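Local coordinates for maleylacetate reductase (Agrobacterium tumefaciens, PDB 3HL0), which probably catalyses the NADH-dependent reduction of maleylacetate to 3-oxoadipate in gamma-resorcylate catabolism, as a member of the iron-containing alcohol dehydrogenase family, at residues Pro12-Phe17 against Ile29-Leu34; Arg36-Ser41 against Glu81-Ala86; Leu102-Ala107 against Ala122-Thr127; Val151-Glu156 against Thr220-Ala225. All blocks are in the same frame, centred on the assembly; numbering follows the deposited sequence.

Interaction 1: residues Pro12-Phe17 against Ile29-Leu34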
# COMPACT_ATOMS: atom_id res chain seq x y z
N PRO A 12 6.03 -29.64 -10.51
CA PRO A 12 7.46 -29.42 -10.79
C PRO A 12 7.97 -28.20 -10.03
O PRO A 12 7.27 -27.17 -9.90
CB PRO A 12 7.51 -29.16 -12.29
CG PRO A 12 6.11 -28.82 -12.72
CD PRO A 12 5.14 -29.31 -11.65
N ALA A 13 9.19 -28.31 -9.53
CA ALA A 13 9.73 -27.24 -8.70
C ALA A 13 11.24 -27.26 -8.69
O ALA A 13 11.85 -28.34 -8.64
CB ALA A 13 9.20 -27.38 -7.25
N ARG A 14 11.85 -26.08 -8.72
CA ARG A 14 13.26 -25.95 -8.40
C ARG A 14 13.37 -24.82 -7.41
O ARG A 14 13.15 -23.67 -7.76
CB ARG A 14 14.14 -25.69 -9.63
CG ARG A 14 15.61 -25.39 -9.21
CD ARG A 14 16.59 -25.48 -10.37
NE ARG A 14 17.88 -24.97 -9.93
CZ ARG A 14 18.84 -25.71 -9.38
NH1 ARG A 14 18.68 -27.03 -9.23
NH2 ARG A 14 19.99 -25.13 -9.00
N ILE A 15 13.64 -25.15 -6.15
CA ILE A 15 13.64 -24.17 -5.06
C ILE A 15 15.04 -24.05 -4.52
O ILE A 15 15.60 -25.04 -4.05
CB ILE A 15 12.70 -24.65 -3.91
CG1 ILE A 15 11.31 -25.10 -4.45
CG2 ILE A 15 12.64 -23.57 -2.80
CD1 ILE A 15 10.50 -23.95 -5.18
N VAL A 16 15.64 -22.85 -4.63
CA VAL A 16 17.00 -22.59 -4.13
C VAL A 16 16.86 -21.78 -2.84
O VAL A 16 16.23 -20.74 -2.87
CB VAL A 16 17.79 -21.78 -5.15
CG1 VAL A 16 19.18 -21.47 -4.59
CG2 VAL A 16 17.90 -22.56 -6.51
N PHE A 17 17.36 -22.26 -1.71
CA PHE A 17 17.10 -21.58 -0.43
C PHE A 17 18.40 -21.38 0.31
O PHE A 17 19.04 -22.35 0.74
CB PHE A 17 16.15 -22.43 0.44
CG PHE A 17 15.53 -21.66 1.58
CD1 PHE A 17 14.15 -21.39 1.59
CD2 PHE A 17 16.27 -21.31 2.67
CE1 PHE A 17 13.56 -20.67 2.64
CE2 PHE A 17 15.69 -20.59 3.72
CZ PHE A 17 14.33 -20.31 3.70
N ILE A 29 19.73 -18.63 -14.37
CA ILE A 29 19.37 -18.25 -15.75
C ILE A 29 20.08 -19.21 -16.70
O ILE A 29 19.47 -19.77 -17.63
CB ILE A 29 19.69 -16.76 -16.06
CG1 ILE A 29 18.78 -15.84 -15.24
CG2 ILE A 29 19.58 -16.42 -17.60
CD1 ILE A 29 19.21 -14.36 -15.30
N ARG A 30 21.37 -19.41 -16.47
CA ARG A 30 22.16 -20.27 -17.36
C ARG A 30 21.67 -21.72 -17.35
O ARG A 30 21.61 -22.37 -18.40
CB ARG A 30 23.64 -20.18 -17.01
CG ARG A 30 24.26 -18.85 -17.41
CD ARG A 30 25.76 -18.89 -17.29
NE ARG A 30 26.34 -17.55 -17.18
CZ ARG A 30 26.74 -17.00 -16.03
NH1 ARG A 30 27.25 -15.77 -16.01
NH2 ARG A 30 26.64 -17.69 -14.90
N ARG A 31 21.26 -22.18 -16.16
CA ARG A 31 20.80 -23.56 -15.95
C ARG A 31 19.52 -23.88 -16.74
O ARG A 31 19.33 -25.02 -17.18
CB ARG A 31 20.61 -23.82 -14.46
CG ARG A 31 20.32 -25.26 -14.06
CD ARG A 31 20.32 -25.42 -12.55
NE ARG A 31 20.07 -26.81 -12.17
CZ ARG A 31 21.02 -27.72 -11.94
NH1 ARG A 31 22.31 -27.38 -12.03
NH2 ARG A 31 20.69 -28.96 -11.62
N LEU A 32 18.68 -22.87 -16.96
CA LEU A 32 17.54 -22.99 -17.86
C LEU A 32 17.92 -22.92 -19.35
O LEU A 32 17.04 -23.04 -20.22
CB LEU A 32 16.49 -21.92 -17.55
CG LEU A 32 15.78 -21.94 -16.19
CD1 LEU A 32 15.15 -20.55 -15.89
CD2 LEU A 32 14.72 -23.05 -16.11
N GLY A 33 19.20 -22.71 -19.66
CA GLY A 33 19.64 -22.50 -21.05
C GLY A 33 19.19 -21.18 -21.65
O GLY A 33 19.08 -21.04 -22.87
N LEU A 34 18.94 -20.20 -20.77
CA LEU A 34 18.47 -18.87 -21.17
C LEU A 34 19.55 -17.80 -20.95
O LEU A 34 20.59 -18.08 -20.34
CB LEU A 34 17.19 -18.52 -20.36
CG LEU A 34 16.06 -19.55 -20.54
CD1 LEU A 34 14.87 -19.20 -19.65
CD2 LEU A 34 15.65 -19.72 -22.00
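Arg-14 and Arg-31 meet at the surface of the Rossmann-like N-terminal domain, where the edge of the parallel sheet, strand 15-17, faces the last turn of helix 25-31. The backbones stay well apart, the closest CA atoms being those of Arg-14 and Leu-32 at 10.8 Å, so two long side chains span the gap. In Arg-14, CB heads toward the helix and CG lies opposite the main-chain nitrogen (chi1 173°), from where the chain runs extended to NE and a chi4 of 90° turns the guanidinium across it. CB and CG only bridge the distance. CD is the first atom to approach, 4.1 Å from Arg-31 NE, and Arg-14 NE then lies 3.6 Å from Arg-31 CD. At the end of the chain, Arg-14 CZ sits 3.2 Å from Arg-31 NE, which stands over the centre of the Arg-14 guanidinium. Arg-14 NH2 passes Arg-31 CD at 3.6 Å. Although the two chains cross at about a right angle, their guanidinium planes are only 23° apart, so flat groups of like charge lie face over face. No hydrogen bond joins them: Arg-14 NH1 and Arg-31 NE, 3.3 Å apart, are both donors. A salt bridge from Arg-14 NE to Glu-28, one turn before Arg-31 on the same helix, probably offsets part of the positive charge. Just beyond Arg-31 the helix closes in a Schellman motif with Gly-33 at positive phi, its N bonded to Arg-30 O at 2.7 Å and Leu-34 N bonded to Ile-29 O at 3.2 Å.

Interaction 2: residues Arg36-Ser41 against Glu81-Ala86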
# COMPACT_ATOMS: atom_id res chain seq x y z
N ARG A 36 18.65 -13.85 -21.29
CA ARG A 36 18.15 -12.47 -21.41
C ARG A 36 16.95 -12.21 -20.49
O ARG A 36 15.78 -12.34 -20.88
CB ARG A 36 17.80 -12.15 -22.88
CG ARG A 36 19.01 -12.13 -23.86
CD ARG A 36 19.97 -10.95 -23.60
NE ARG A 36 19.52 -9.70 -24.23
CZ ARG A 36 19.87 -8.47 -23.84
NH1 ARG A 36 20.69 -8.28 -22.81
NH2 ARG A 36 19.38 -7.42 -24.49
N ALA A 37 17.23 -11.86 -19.25
CA ALA A 37 16.17 -11.70 -18.25
C ALA A 37 15.57 -10.31 -18.22
O ALA A 37 16.29 -9.33 -18.24
CB ALA A 37 16.69 -12.04 -16.85
N LEU A 38 14.24 -10.22 -18.14
CA LEU A 38 13.61 -8.95 -17.81
C LEU A 38 13.32 -8.96 -16.30
O LEU A 38 12.55 -9.80 -15.81
CB LEU A 38 12.33 -8.74 -18.63
CG LEU A 38 11.51 -7.47 -18.34
CD1 LEU A 38 12.20 -6.21 -18.92
CD2 LEU A 38 10.09 -7.61 -18.90
N VAL A 39 13.97 -8.06 -15.55
CA VAL A 39 13.79 -8.03 -14.09
C VAL A 39 12.54 -7.20 -13.77
O VAL A 39 12.38 -6.10 -14.30
CB VAL A 39 15.05 -7.43 -13.38
CG1 VAL A 39 14.87 -7.51 -11.83
CG2 VAL A 39 16.31 -8.17 -13.78
N LEU A 40 11.68 -7.71 -12.89
CA LEU A 40 10.41 -7.06 -12.59
C LEU A 40 10.36 -6.60 -11.13
O LEU A 40 10.87 -7.28 -10.23
CB LEU A 40 9.27 -8.08 -12.79
CG LEU A 40 9.18 -8.76 -14.15
CD1 LEU A 40 8.02 -9.75 -14.04
CD2 LEU A 40 8.97 -7.75 -15.28
N SER A 41 9.72 -5.46 -10.89
CA SER A 41 9.43 -4.98 -9.52
C SER A 41 8.30 -3.98 -9.51
O SER A 41 7.84 -3.54 -10.57
CB SER A 41 10.66 -4.30 -8.88
OG SER A 41 10.88 -3.03 -9.45
N GLU A 81 5.04 -5.75 -23.86
CA GLU A 81 5.73 -4.96 -24.87
C GLU A 81 7.21 -4.76 -24.47
O GLU A 81 8.08 -4.86 -25.31
CB GLU A 81 5.03 -3.63 -25.10
CG GLU A 81 3.68 -3.80 -25.76
CD GLU A 81 2.80 -2.55 -25.71
OE1 GLU A 81 3.09 -1.64 -24.90
OE2 GLU A 81 1.82 -2.49 -26.49
N ALA A 82 7.46 -4.53 -23.17
CA ALA A 82 8.83 -4.36 -22.68
C ALA A 82 9.65 -5.66 -22.80
O ALA A 82 10.81 -5.63 -23.25
CB ALA A 82 8.81 -3.85 -21.22
N TYR A 83 9.02 -6.79 -22.46
CA TYR A 83 9.62 -8.13 -22.60
C TYR A 83 10.03 -8.39 -24.05
O TYR A 83 11.15 -8.86 -24.34
CB TYR A 83 8.62 -9.20 -22.10
CG TYR A 83 9.09 -10.63 -22.19
CD1 TYR A 83 9.78 -11.23 -21.13
CD2 TYR A 83 8.82 -11.40 -23.33
CE1 TYR A 83 10.19 -12.56 -21.19
CE2 TYR A 83 9.23 -12.73 -23.40
CZ TYR A 83 9.92 -13.29 -22.34
OH TYR A 83 10.31 -14.60 -22.46
N ARG A 84 9.13 -8.06 -24.97
CA ARG A 84 9.41 -8.26 -26.40
C ARG A 84 10.53 -7.35 -26.86
O ARG A 84 11.53 -7.83 -27.45
CB ARG A 84 8.13 -8.10 -27.23
CG ARG A 84 7.16 -9.26 -26.94
CD ARG A 84 5.85 -9.18 -27.68
NE ARG A 84 5.09 -10.40 -27.45
CZ ARG A 84 3.77 -10.49 -27.42
NH1 ARG A 84 3.02 -9.40 -27.59
NH2 ARG A 84 3.19 -11.67 -27.17
N ALA A 85 10.39 -6.06 -26.58
CA ALA A 85 11.40 -5.08 -27.05
C ALA A 85 12.81 -5.39 -26.54
O ALA A 85 13.81 -5.18 -27.25
CB ALA A 85 10.98 -3.66 -26.69
N ALA A 86 12.88 -5.89 -25.32
CA ALA A 86 14.16 -6.28 -24.71
C ALA A 86 14.76 -7.58 -25.26
O ALA A 86 15.92 -7.90 -24.98
CB ALA A 86 13.98 -6.40 -23.19
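Leu-38 of strand 37-40 packs against the last turns of helix 73-85, and Ala-82, Tyr-83 and Ala-86 form the helix side of the contact. The helix belongs to a beta-alpha-beta crossover of the Rossmann-like sheet: it follows strand 60-64 and leads to strand 90-95, passing over the strand between them, 37-40. At Ala-82 the methyl group points toward the strand, and the backbone atom Ala-82 C lies 4.4 Å from Leu-38 CD2. Tyr-83 comes nearest to Leu-38. A chi1 of 177° trains the leucine away from its own N and brings CD2 to the helix backbone, 3.8 Å from Tyr-83 CA and 3.9 Å from Tyr-83 CB. The same methyl lies at the edge of the tyrosine ring, near its plane, while the ring runs on past it to Ala-88 and Ala-112. One turn later Ala-86 turns its CB toward the strand and also rests on Ala-61 of strand 60-64. Ala-86 O is 3.5 Å from Arg-36 NH2 without a hydrogen bond. The bent Arg-36 side chain bonds weakly through NH1 to the carbonyl of Arg-58. With no hydrogen bond between the two segments, strand and helix are matched here by the leucine side chain, CD2 against the backbone and CB of Tyr-83, with the methyls of Ala-82 and Ala-86 turned toward the strand: a largely apolar contact with little directional preference.

Interaction 3: residues Leu102-Ala107 against Ala122-Thr127. With NAD (nicotinamide-adenine-dinucleotide), chain D.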
# COMPACT_ATOMS: atom_id res chain seq x y z
N LEU A 102 2.64 -10.18 -11.72
CA LEU A 102 3.02 -9.59 -13.02
C LEU A 102 3.84 -10.59 -13.86
O LEU A 102 3.58 -10.77 -15.05
CB LEU A 102 3.76 -8.24 -12.82
CG LEU A 102 4.24 -7.65 -14.17
CD1 LEU A 102 3.05 -7.35 -15.12
CD2 LEU A 102 5.11 -6.38 -13.93
N GLY A 103 4.80 -11.26 -13.23
CA GLY A 103 5.61 -12.26 -13.96
C GLY A 103 4.75 -13.39 -14.48
O GLY A 103 4.98 -13.90 -15.60
N LYS A 104 3.76 -13.79 -13.67
CA LYS A 104 2.85 -14.85 -14.09
C LYS A 104 2.01 -14.39 -15.28
O LYS A 104 1.77 -15.18 -16.21
CB LYS A 104 1.95 -15.28 -12.93
CG LYS A 104 2.61 -16.14 -11.86
CD LYS A 104 1.69 -16.28 -10.65
CE LYS A 104 2.09 -17.53 -9.84
NZ LYS A 104 1.11 -17.75 -8.71
N ALA A 105 1.53 -13.15 -15.24
CA ALA A 105 0.69 -12.63 -16.32
C ALA A 105 1.49 -12.49 -17.62
O ALA A 105 0.91 -12.65 -18.70
CB ALA A 105 0.05 -11.29 -15.93
N ILE A 106 2.77 -12.15 -17.51
CA ILE A 106 3.66 -12.08 -18.69
C ILE A 106 3.88 -13.51 -19.21
O ILE A 106 3.77 -13.75 -20.39
CB ILE A 106 5.02 -11.40 -18.34
CG1 ILE A 106 4.81 -9.93 -18.02
CG2 ILE A 106 6.05 -11.59 -19.47
CD1 ILE A 106 6.03 -9.28 -17.31
N ALA A 107 4.14 -14.47 -18.32
CA ALA A 107 4.30 -15.87 -18.73
C ALA A 107 3.05 -16.40 -19.45
O ALA A 107 3.18 -17.12 -20.46
CB ALA A 107 4.63 -16.75 -17.51
N ALA A 122 3.67 -14.17 0.94
CA ALA A 122 2.42 -14.48 0.19
C ALA A 122 2.39 -15.89 -0.40
O ALA A 122 1.31 -16.50 -0.46
CB ALA A 122 2.22 -13.43 -0.97
N GLY A 123 3.54 -16.38 -0.87
CA GLY A 123 3.58 -17.77 -1.36
C GLY A 123 3.17 -17.99 -2.81
O GLY A 123 3.16 -19.14 -3.25
N SER A 124 2.82 -16.92 -3.54
CA SER A 124 2.38 -17.04 -4.97
C SER A 124 3.42 -17.74 -5.83
O SER A 124 3.08 -18.38 -6.86
CB SER A 124 2.19 -15.64 -5.53
OG SER A 124 1.62 -15.69 -6.84
N GLU A 125 4.69 -17.60 -5.45
CA GLU A 125 5.83 -18.17 -6.21
C GLU A 125 5.74 -19.69 -6.46
O GLU A 125 6.42 -20.20 -7.39
CB GLU A 125 7.15 -17.81 -5.57
CG GLU A 125 7.29 -18.40 -4.16
CD GLU A 125 6.76 -17.50 -3.03
OE1 GLU A 125 6.00 -16.53 -3.27
OE2 GLU A 125 7.11 -17.79 -1.87
N VAL A 126 4.96 -20.41 -5.63
CA VAL A 126 4.79 -21.86 -5.81
C VAL A 126 3.34 -22.27 -6.01
O VAL A 126 2.92 -23.40 -5.69
CB VAL A 126 5.43 -22.70 -4.66
CG1 VAL A 126 6.99 -22.67 -4.76
CG2 VAL A 126 4.94 -22.18 -3.31
N THR A 127 2.56 -21.36 -6.60
CA THR A 127 1.21 -21.72 -6.98
C THR A 127 0.96 -21.49 -8.47
O THR A 127 1.62 -20.64 -9.10
CB THR A 127 0.09 -20.92 -6.22
OG1 THR A 127 -0.15 -19.68 -6.90
CG2 THR A 127 0.43 -20.72 -4.77
PA NAD D . 2.57 -6.87 -2.43
O1A NAD D . 3.32 -7.72 -3.40
O2A NAD D . 1.36 -6.17 -2.91
O5B NAD D . 3.61 -5.92 -1.68
C5B NAD D . 3.11 -4.82 -0.92
C4B NAD D . 4.19 -3.75 -0.90
O4B NAD D . 5.30 -4.22 -0.13
C3B NAD D . 4.70 -3.41 -2.31
O3B NAD D . 4.84 -1.99 -2.51
C2B NAD D . 6.03 -4.11 -2.33
O2B NAD D . 6.97 -3.51 -3.21
C1B NAD D . 6.49 -4.02 -0.87
N9A NAD D . 7.47 -5.07 -0.50
C8A NAD D . 7.35 -6.43 -0.69
N7A NAD D . 8.45 -7.05 -0.20
C5A NAD D . 9.30 -6.10 0.30
C6A NAD D . 10.55 -6.18 0.90
N6A NAD D . 11.09 -7.33 1.38
N1A NAD D . 11.14 -4.97 1.29
C2A NAD D . 10.49 -3.77 1.10
N3A NAD D . 9.25 -3.69 0.52
C4A NAD D . 8.67 -4.86 0.12
O3 NAD D . 2.02 -7.76 -1.18
PN NAD D . 1.75 -9.36 -1.06
O1N NAD D . 0.86 -9.49 0.14
O2N NAD D . 3.06 -9.99 -1.08
O5D NAD D . 0.90 -9.76 -2.35
C5D NAD D . -0.49 -9.49 -2.47
C4D NAD D . -0.90 -9.82 -3.91
O4D NAD D . -0.50 -11.16 -4.18
C3D NAD D . -2.41 -9.78 -4.04
O3D NAD D . -2.71 -9.35 -5.38
C2D NAD D . -2.81 -11.22 -3.84
O2D NAD D . -4.07 -11.58 -4.41
C1D NAD D . -1.65 -11.94 -4.51
N1N NAD D . -1.46 -13.31 -4.04
C2N NAD D . -1.56 -14.29 -4.98
C3N NAD D . -1.39 -15.60 -4.60
C7N NAD D . -1.48 -16.57 -5.70
O7N NAD D . -1.23 -17.84 -5.34
N7N NAD D . -1.80 -16.19 -6.96
C4N NAD D . -1.06 -15.97 -3.24
C5N NAD D . -0.97 -14.95 -2.30
C6N NAD D . -1.18 -13.62 -2.71
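In the nicotinamide end of the NAD pocket, Lys-104 of helix 97-110 reaches across to Ser-124 and Thr-127 in the loop after strand 113-118. The lysine is buried and extended beyond CG, so that NZ alone does the bonding. It donates to Ser-124 OG at 2.8 Å and to Ser-124 O at 2.8 Å, the latter tilted 29° from the carbonyl plane. Thr-127 O takes another bond at 3.0 Å, with NZ lying well above its carbonyl plane, 56° out of it. A weak bond to Thr-127 OG1 and one to Ile-129 O bring the oxygens around NZ to five, more than its hydrogens can serve one each, and together they fix the amine against the loop. Ser-124 O is itself shared: Lys-104 NZ and Thr-127 N come to it from opposite faces of its plane. The carboxamide of the dinucleotide lies next to these hydroxyls. Ser-124 OG, which the lysine holds, is 3.4 Å from NAD C7N. Ala-122 O, hydrogen-bonded to His-176, lies 3.3 Å from C5N of the nicotinamide ring. Lys-104 lines the pocket itself, NZ being 3.7 Å from NAD N7N, and its bonds probably also help position Ser-124 and Thr-127, which touch the carboxamide. With OG1 placed between its own backbone N and carbonyl carbon (chi1 86°), Thr-127 donates from OG1 to NAD O7N at 2.6 Å.

Interaction 4: residues Val151-Glu156 against Thr220-Ala225; sequences VIYDAE and TALYGA
Leu-222 is swung out from its backbone N by a chi1 of -166°, which carries both its methyl groups from helix 215-234 to the end of strand 150-153. Tyr-153 answers with a chi1 of -78° that sets CG beside its backbone N and away from its carbonyl, so that the ring crosses the leucine at a slant. The two branches of Leu-222 then divide the work. CD1 follows the ring, 3.6 Å from Tyr-153 CD1 and 3.9 Å from Tyr-153 CE1, and Leu-222 CG lies 3.6 Å from the same Tyr-153 CD1. CD2 turns to the main chain beyond the strand, 3.8 Å from Ala-155 CA and 4.2 Å from Ala-155 CB. This buried contact joins the two halves of the iron-containing alcohol dehydrogenase fold: strand 150-153 is part of the parallel sheet of the Rossmann-like domain, and helix 215-234 belongs to the helical C-terminal domain. Trp-226, one turn further along the helix, brings its ring to Tyr-153 as well. Within the strand segment, Val-151 CG1 sits 3.5 Å above one face of the tyrosine ring, offset toward its rim, and the phenol oxygen is hydrogen-bonded to Glu-125. The main chain that receives CD2 is shaped by an Asx turn. Asp-154 points its CB away from the helix, and its OD1 accepts from Glu-156 N at 3.0 Å, the nitrogen lying 37° out of the carboxylate plane; Gly-20 N also bonds to OD1, and Ser-22 OG to OD2.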
# COMPACT_ATOMS: atom_id res chain seq x y z
N VAL A 151 12.40 -20.85 -8.03
CA VAL A 151 12.21 -19.86 -6.97
C VAL A 151 13.51 -19.78 -6.20
O VAL A 151 14.11 -20.82 -5.89
CB VAL A 151 11.11 -20.33 -6.00
CG1 VAL A 151 10.92 -19.31 -4.88
CG2 VAL A 151 9.81 -20.58 -6.73
N ILE A 152 14.01 -18.55 -5.98
CA ILE A 152 15.23 -18.31 -5.20
C ILE A 152 14.81 -17.62 -3.92
O ILE A 152 14.38 -16.46 -3.95
CB ILE A 152 16.24 -17.45 -6.01
CG1 ILE A 152 16.62 -18.21 -7.27
CG2 ILE A 152 17.48 -17.13 -5.18
CD1 ILE A 152 17.60 -17.38 -8.15
N TYR A 153 14.94 -18.32 -2.81
CA TYR A 153 14.60 -17.75 -1.51
C TYR A 153 15.86 -17.26 -0.81
O TYR A 153 16.74 -18.06 -0.40
CB TYR A 153 13.96 -18.81 -0.60
CG TYR A 153 12.51 -19.11 -0.90
CD1 TYR A 153 11.52 -18.14 -0.67
CD2 TYR A 153 12.12 -20.37 -1.37
CE1 TYR A 153 10.15 -18.43 -0.91
CE2 TYR A 153 10.81 -20.66 -1.61
CZ TYR A 153 9.82 -19.71 -1.38
OH TYR A 153 8.53 -20.02 -1.62
N ASP A 154 15.93 -15.94 -0.66
CA ASP A 154 17.10 -15.30 -0.04
C ASP A 154 16.64 -14.46 1.14
O ASP A 154 16.15 -13.34 0.94
CB ASP A 154 17.81 -14.44 -1.08
CG ASP A 154 19.07 -13.75 -0.51
OD1 ASP A 154 19.30 -13.79 0.71
OD2 ASP A 154 19.87 -13.26 -1.34
N ALA A 155 16.75 -15.01 2.35
CA ALA A 155 16.15 -14.32 3.52
C ALA A 155 16.79 -12.93 3.74
O ALA A 155 16.17 -12.07 4.36
CB ALA A 155 16.26 -15.16 4.74
N GLU A 156 17.99 -12.68 3.20
CA GLU A 156 18.58 -11.32 3.34
C GLU A 156 17.69 -10.23 2.73
O GLU A 156 17.69 -9.08 3.20
CB GLU A 156 20.01 -11.28 2.77
CG GLU A 156 20.96 -12.14 3.58
CD GLU A 156 22.40 -12.21 3.03
OE1 GLU A 156 22.70 -11.68 1.94
OE2 GLU A 156 23.23 -12.82 3.73
N THR A 220 13.59 -18.59 9.06
CA THR A 220 12.56 -19.50 9.52
C THR A 220 11.22 -19.04 8.94
O THR A 220 10.44 -19.86 8.46
CB THR A 220 12.54 -19.55 11.05
OG1 THR A 220 13.82 -20.09 11.47
CG2 THR A 220 11.46 -20.46 11.55
N ALA A 221 10.96 -17.73 8.99
CA ALA A 221 9.65 -17.29 8.44
C ALA A 221 9.55 -17.52 6.93
O ALA A 221 8.49 -17.85 6.41
CB ALA A 221 9.42 -15.82 8.74
N LEU A 222 10.63 -17.30 6.19
CA LEU A 222 10.59 -17.52 4.76
C LEU A 222 10.40 -19.01 4.40
O LEU A 222 9.68 -19.36 3.47
CB LEU A 222 11.86 -16.93 4.14
CG LEU A 222 11.82 -16.77 2.64
CD1 LEU A 222 10.63 -15.91 2.06
CD2 LEU A 222 13.13 -16.13 2.18
N TYR A 223 11.10 -19.88 5.14
CA TYR A 223 10.91 -21.32 5.01
C TYR A 223 9.43 -21.66 5.26
O TYR A 223 8.84 -22.43 4.49
CB TYR A 223 11.79 -21.98 6.03
CG TYR A 223 11.48 -23.41 6.40
CD1 TYR A 223 11.73 -24.44 5.48
CD2 TYR A 223 10.95 -23.72 7.64
CE1 TYR A 223 11.44 -25.78 5.84
CE2 TYR A 223 10.67 -25.04 8.02
CZ TYR A 223 10.94 -26.05 7.09
OH TYR A 223 10.70 -27.35 7.45
N GLY A 224 8.84 -21.11 6.32
CA GLY A 224 7.42 -21.37 6.59
C GLY A 224 6.58 -20.89 5.42
O GLY A 224 5.62 -21.59 5.01
N ALA A 225 6.88 -19.72 4.88
CA ALA A 225 6.10 -19.17 3.76
C ALA A 225 6.12 -20.06 2.52
O ALA A 225 5.12 -20.26 1.82
CB ALA A 225 6.59 -17.72 3.44

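Interaction 3 alone touches the NAD, and the other contacts each touch it through side chains. Interactions 1 and 4 lie on neighbouring strands, with Val-16 O 2.7 Å from Tyr-153 N. Tyr-153 OH in turn reaches Glu-125 OE2 at 2.7 Å, linking the domain joint of interaction 4 directly to the nicotinamide loop; the Leu-222 side chain remains about 9 Å from the dinucleotide. Leu-40 CD1 packs 3.5 Å from Gly-103 CA, so strand 37-40 of interaction 2 lies against the helix that carries Lys-104. Interactions 1 and 2 meet where Ile-29 CD1 lies 3.8 Å from Ala-37 CB, whereas 2 and 4 are about 10 Å apart at their nearest atoms.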